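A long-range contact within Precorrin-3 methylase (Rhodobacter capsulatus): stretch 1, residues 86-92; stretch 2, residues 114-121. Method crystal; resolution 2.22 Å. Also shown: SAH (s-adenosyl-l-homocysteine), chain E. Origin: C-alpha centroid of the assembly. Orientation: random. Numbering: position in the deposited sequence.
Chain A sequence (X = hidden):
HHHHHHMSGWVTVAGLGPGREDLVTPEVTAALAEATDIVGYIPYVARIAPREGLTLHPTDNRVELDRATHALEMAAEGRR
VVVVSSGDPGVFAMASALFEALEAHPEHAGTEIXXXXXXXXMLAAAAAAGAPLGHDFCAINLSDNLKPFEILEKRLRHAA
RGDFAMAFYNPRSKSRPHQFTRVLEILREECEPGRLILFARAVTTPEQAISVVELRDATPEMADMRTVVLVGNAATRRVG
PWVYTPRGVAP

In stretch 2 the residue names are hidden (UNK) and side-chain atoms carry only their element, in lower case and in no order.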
ATOM      1  N   SER A  86     -13.064   3.044  -3.011  1.00 27.01           N
ATOM      2  CA  SER A  86     -12.223   2.282  -3.934  1.00 27.16           C
ATOM      3  C   SER A  86     -10.876   2.066  -3.239  1.00 26.39           C
ATOM      4  O   SER A  86     -10.552   2.784  -2.282  1.00 25.87           O
ATOM      5  CB  SER A  86     -12.068   3.005  -5.287  1.00 26.41           C
ATOM      6  OG  SER A  86     -11.331   4.194  -5.100  1.00 27.08           O
ATOM      7  N   GLY A  87     -10.114   1.083  -3.706  1.00 25.86           N
ATOM      8  CA  GLY A  87      -8.771   0.854  -3.195  1.00 25.83           C
ATOM      9  C   GLY A  87      -8.796   0.457  -1.731  1.00 26.53           C
ATOM     10  O   GLY A  87      -9.599  -0.403  -1.321  1.00 26.33           O
ATOM     11  N   ASP A  88      -7.916   1.076  -0.952  1.00 26.44           N
ATOM     12  CA  ASP A  88      -7.879   0.888   0.495  1.00 27.19           C
ATOM     13  C   ASP A  88      -8.552   2.111   1.111  1.00 26.98           C
ATOM     14  O   ASP A  88      -8.377   3.194   0.607  1.00 25.67           O
ATOM     15  CB  ASP A  88      -6.432   0.754   0.967  1.00 26.76           C
ATOM     16  CG  ASP A  88      -6.318   0.482   2.453  1.00 29.98           C
ATOM     17  OD1 ASP A  88      -6.115  -0.699   2.836  1.00 30.51           O
ATOM     18  OD2 ASP A  88      -6.450   1.452   3.244  1.00 30.80           O
ATOM     19  N   PRO A  89      -9.338   1.932   2.198  1.00 27.64           N
ATOM     20  CA  PRO A  89     -10.075   3.099   2.756  1.00 28.08           C
ATOM     21  C   PRO A  89      -9.242   4.065   3.605  1.00 28.65           C
ATOM     22  O   PRO A  89      -9.721   5.160   3.970  1.00 29.08           O
ATOM     23  CB  PRO A  89     -11.185   2.450   3.605  1.00 27.93           C
ATOM     24  CG  PRO A  89     -10.650   1.131   3.993  1.00 27.79           C
ATOM     25  CD  PRO A  89      -9.663   0.681   2.907  1.00 26.34           C
ATOM     26  N   GLY A  90      -8.009   3.670   3.903  1.00 29.18           N
ATOM     27  CA  GLY A  90      -7.085   4.492   4.670  1.00 29.77           C
ATOM     28  C   GLY A  90      -6.152   5.285   3.768  1.00 30.67           C
ATOM     29  O   GLY A  90      -5.191   5.923   4.239  1.00 31.29           O
ATOM     30  N   VAL A  91      -6.431   5.253   2.469  1.00 30.27           N
ATOM     31  CA  VAL A  91      -5.561   5.896   1.494  1.00 29.72           C
ATOM     32  C   VAL A  91      -6.342   6.990   0.748  1.00 29.75           C
ATOM     33  O   VAL A  91      -7.078   6.716  -0.222  1.00 29.82           O
ATOM     34  CB  VAL A  91      -4.899   4.848   0.543  1.00 29.57           C
ATOM     35  CG1 VAL A  91      -3.983   5.539  -0.480  1.00 29.05           C
ATOM     36  CG2 VAL A  91      -4.096   3.824   1.339  1.00 26.96           C
ATOM     37  N   PHE A  92      -6.199   8.230   1.221  1.00 29.13           N
ATOM     38  CA  PHE A  92      -6.923   9.384   0.634  1.00 28.98           C
ATOM     39  C   PHE A  92      -8.387   9.029   0.400  1.00 28.17           C
ATOM     40  O   PHE A  92      -8.868   9.093  -0.733  1.00 28.44           O
ATOM     41  CB  PHE A  92      -6.254   9.836  -0.677  1.00 28.58           C
ATOM     42  CG  PHE A  92      -4.780  10.056  -0.531  1.00 30.05           C
ATOM     43  CD1 PHE A  92      -4.287  10.917   0.473  1.00 30.10           C
ATOM     44  CD2 PHE A  92      -3.880   9.400  -1.368  1.00 30.25           C
ATOM     45  CE1 PHE A  92      -2.924  11.106   0.640  1.00 30.13           C
ATOM     46  CE2 PHE A  92      -2.507   9.588  -1.216  1.00 30.19           C
ATOM     47  CZ  PHE A  92      -2.024  10.434  -0.202  1.00 30.00           C
ATOM     48  N   UNK A 114     -15.189  -0.473  12.258  1.00 26.10           N
ATOM     49  CA  UNK A 114     -14.269  -1.443  11.680  1.00 25.30           C
ATOM     50  C   UNK A 114     -13.772  -0.866  10.365  1.00 23.97           C
ATOM     51  O   UNK A 114     -14.577  -0.385   9.560  1.00 24.06           O
ATOM     52  c   UNK A 114     -16.797  -4.314  12.242  1.00 34.44           C
ATOM     53  c   UNK A 114     -15.023  -2.735  11.393  1.00 26.20           C
ATOM     54  c   UNK A 114     -15.602  -3.446  12.629  1.00 29.67           C
ATOM     55  n   UNK A 114     -18.643  -6.634  14.431  1.00 39.44           N
ATOM     56  c   UNK A 114     -18.252  -6.023  13.316  1.00 36.48           C
ATOM     57  n   UNK A 114     -17.324  -5.069  13.380  1.00 36.97           N
ATOM     58  n   UNK A 114     -18.790  -6.378  12.163  1.00 36.72           N
ATOM     59  N   UNK A 115     -12.459  -0.905  10.145  1.00 23.03           N
ATOM     60  CA  UNK A 115     -11.839  -0.403   8.927  1.00 20.92           C
ATOM     61  C   UNK A 115     -11.207  -1.603   8.208  1.00 22.05           C
ATOM     62  O   UNK A 115     -10.321  -2.260   8.758  1.00 21.44           O
ATOM     63  c   UNK A 115     -10.129   1.286   7.925  1.00 17.73           C
ATOM     64  c   UNK A 115     -12.273   2.728   9.510  1.00 13.80           C
ATOM     65  c   UNK A 115     -11.291   1.736  10.198  1.00 17.28           C
ATOM     66  c   UNK A 115     -10.738   0.646   9.254  1.00 21.76           C
ATOM     67  N   UNK A 116     -11.685  -1.886   6.986  1.00 21.78           N
ATOM     68  CA  UNK A 116     -11.313  -3.091   6.246  1.00 21.52           C
ATOM     69  C   UNK A 116     -10.468  -2.726   5.024  1.00 21.59           C
ATOM     70  O   UNK A 116     -10.953  -2.045   4.122  1.00 21.31           O
ATOM     71  c   UNK A 116     -12.585  -3.849   5.819  1.00 20.97           C
ATOM     72  c   UNK A 116     -14.675  -5.061   6.457  1.00 18.47           C
ATOM     73  c   UNK A 116     -13.545  -4.162   6.987  1.00 19.83           C
ATOM     74  c   UNK A 116     -12.793  -4.863   8.153  1.00 17.15           C
ATOM     75  N   UNK A 117      -9.205  -3.159   5.007  1.00 21.72           N
ATOM     76  CA  UNK A 117      -8.256  -2.741   3.981  1.00 22.34           C
ATOM     77  C   UNK A 117      -8.617  -3.257   2.595  1.00 22.57           C
ATOM     78  O   UNK A 117      -9.435  -4.166   2.480  1.00 23.06           O
ATOM     79  c   UNK A 117      -7.241  -4.370   5.502  1.00 22.59           C
ATOM     80  c   UNK A 117      -6.907  -3.345   4.450  1.00 22.42           C
ATOM     81  c   UNK A 117      -8.558  -3.889   6.114  1.00 22.30           C
ATOM     82  N   UNK A 118      -7.992  -2.698   1.552  1.00 23.04           N
ATOM     83  CA  UNK A 118      -8.098  -3.238   0.156  1.00 21.56           C
ATOM     84  C   UNK A 118      -6.823  -2.984  -0.657  1.00 22.75           C
ATOM     85  O   UNK A 118      -5.863  -2.338  -0.172  1.00 21.58           O
ATOM     86  N   UNK A 119      -6.773  -3.525  -1.874  1.00 22.73           N
ATOM     87  CA  UNK A 119      -5.624  -3.300  -2.765  1.00 23.89           C
ATOM     88  C   UNK A 119      -5.629  -1.840  -3.182  1.00 24.03           C
ATOM     89  O   UNK A 119      -6.618  -1.384  -3.747  1.00 23.84           O
ATOM     90  c   UNK A 119      -5.733  -4.209  -4.042  1.00 23.48           C
ATOM     91  c   UNK A 119      -5.763  -5.715  -3.685  1.00 24.77           C
ATOM     92  c   UNK A 119      -4.631  -3.903  -5.054  1.00 24.76           C
ATOM     93  c   UNK A 119      -4.556  -6.261  -2.838  1.00 25.21           C
ATOM     94  N   UNK A 120      -4.569  -1.078  -2.897  1.00 25.37           N
ATOM     95  CA  UNK A 120      -4.551   0.300  -3.380  1.00 26.37           C
ATOM     96  C   UNK A 120      -4.036   0.342  -4.805  1.00 27.01           C
ATOM     97  O   UNK A 120      -3.104  -0.403  -5.153  1.00 27.35           O
ATOM     98  o   UNK A 120      -2.333   0.601  -2.478  1.00 28.15           O
ATOM     99  c   UNK A 120      -4.153   1.603  -1.302  1.00 28.22           C
ATOM    100  c   UNK A 120      -3.613   1.234  -2.626  1.00 27.14           C
ATOM    101  N   UNK A 121      -4.598   1.274  -5.586  1.00 26.83           N
ATOM    102  CA  UNK A 121      -4.193   1.556  -6.950  1.00 26.94           C
ATOM    103  C   UNK A 121      -2.690   1.591  -7.216  1.00 27.14           C
ATOM    104  O   UNK A 121      -2.229   1.034  -8.218  1.00 28.33           O
ATOM    105  c   UNK A 121      -4.869   2.848  -7.439  1.00 26.19           C
TER
HETATM  106  N   SAH E1501      -8.532   4.837  -1.639  1.00 37.11           N
HETATM  107  CA  SAH E1501      -8.031   4.885  -3.047  1.00 37.66           C
HETATM  108  CB  SAH E1501      -7.488   6.281  -3.389  1.00 38.01           C
HETATM  109  CG  SAH E1501      -8.622   7.286  -3.597  1.00 41.03           C
HETATM  110  SD  SAH E1501      -8.134   8.717  -4.533  1.00 46.62           S
HETATM  111  C   SAH E1501      -6.945   3.875  -3.109  1.00 37.20           C
HETATM  112  O   SAH E1501      -6.590   3.446  -2.020  1.00 37.07           O
HETATM  113  OXT SAH E1501      -6.403   3.464  -4.154  1.00 36.04           O
HETATM  114  C5' SAH E1501      -8.579   8.248  -6.191  1.00 45.29           C
HETATM  115  C4' SAH E1501      -7.347   8.230  -7.117  1.00 44.43           C
HETATM  116  O4' SAH E1501      -6.684   6.964  -6.992  1.00 43.89           O
HETATM  117  C3' SAH E1501      -7.610   8.394  -8.621  1.00 43.67           C
HETATM  118  O3' SAH E1501      -7.565   9.752  -9.084  1.00 46.00           O
HETATM  119  C2' SAH E1501      -6.468   7.631  -9.256  1.00 42.87           C
HETATM  120  O2' SAH E1501      -5.248   8.402  -9.270  1.00 41.92           O
HETATM  121  C1' SAH E1501      -6.254   6.492  -8.278  1.00 41.15           C
HETATM  122  N9  SAH E1501      -6.988   5.272  -8.687  1.00 38.13           N
HETATM  123  C8  SAH E1501      -8.038   4.704  -8.061  1.00 37.86           C
HETATM  124  N7  SAH E1501      -8.432   3.576  -8.729  1.00 38.37           N
HETATM  125  C5  SAH E1501      -7.624   3.408  -9.806  1.00 35.89           C
HETATM  126  C6  SAH E1501      -7.467   2.433 -10.928  1.00 38.11           C
HETATM  127  N6  SAH E1501      -8.283   1.356 -11.069  1.00 38.31           N
HETATM  128  N1  SAH E1501      -6.484   2.645 -11.839  1.00 36.38           N
HETATM  129  C2  SAH E1501      -5.655   3.705 -11.737  1.00 36.43           C
HETATM  130  N3  SAH E1501      -5.745   4.623 -10.745  1.00 36.76           N
HETATM  131  C4  SAH E1501      -6.686   4.536  -9.771  1.00 36.77           C

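Position 114 carries seven side-chain atoms in an extended chain: three carbons, a nitrogen, then a carbon bearing two more nitrogens. It lies in the strand and does not reach stretch 1. That guanidinium end makes it Arg114; its nitrogens NE and NH2 are hydrogen-bonded elsewhere in the structure.

Position 115 has four carbons, forked at the first, with one arm two carbons long; the one-carbon arm lies 4.0 Å from CG of Pro89, an apolar contact between the strand and the turn. The fork at the beta carbon and the unequal arms identify Ile115, and the arm touching Pro89 is CG2. Its CB points sideways.

At position 116 there are again four carbons, but the fork comes at the second. The CA-to-CB bond points away from stretch 1, and the backbone does the touching: O of 116 sits 3.2 Å from CG of Pro89. This is Leu116.

Position 117 shows three carbons that close a ring onto the backbone nitrogen. Although the CA-to-CB bond points away overall, CB of 117 is 3.2 Å from OD1 of Asp88. Only proline closes such a ring: Pro117. The strand has ended just before it.

Position 118 has no side-chain atoms; its backbone N lies 3.0 Å from OD1 of Asp88, and its CA approaches O of Gly87 at 3.5 Å in a CA-H...O contact. It is Gly118. The coordinates show what the bareness allows: an ideal CB here would stand 2.3 Å from O of Gly87, a clash.

Position 119 carries four carbons, forked at the first with one two-carbon arm. Its CA-to-CB bond points away, leaving the carbonyl to meet the other stretch; O of 119 is 3.2 Å from CA of Gly87, a second CA-H...O contact. The unequal fork makes it Ile119.

Position 120 has one carbon bearing an oxygen and another carbon; that outer carbon packs 3.3 Å from CB of Asp88 and 3.5 Å from CG2 of Val91. This is Thr120, and the packing methyl is CG2. The residue holds the N-cap position before a helix, but its side chain makes no capping bond.

Position 121 has a single carbon, starts that helix and makes no contact with stretch 1. It is Ala121, whose N donates to OXT of SAH at 3.2 Å.

The contact combines one polar anchor, close backbone approach at the glycines, and side-chain packing by Pro89 and Thr120. Asp88 OD1 accepts from Gly118 N at 3.0 Å, while Asp88 OD2 accepts from Gly90 N at 2.8 Å, so one carboxylate ties stretch 2 to the turn spanning Asp88 to Val91. Gly118 lets the stretches close on each other; Gly87 instead makes room for the ligand, where an ideal CB would stand 2.0 Å from SAH C, and its positive phi by itself favours glycine. The ligand bridges both stretches, its carboxylate accepting from Asp88 N and Ala121 N. The rule: bare backbone at Gly118, and one carboxylate serving two amides.

Stretch 2 114-121: RILPGITA
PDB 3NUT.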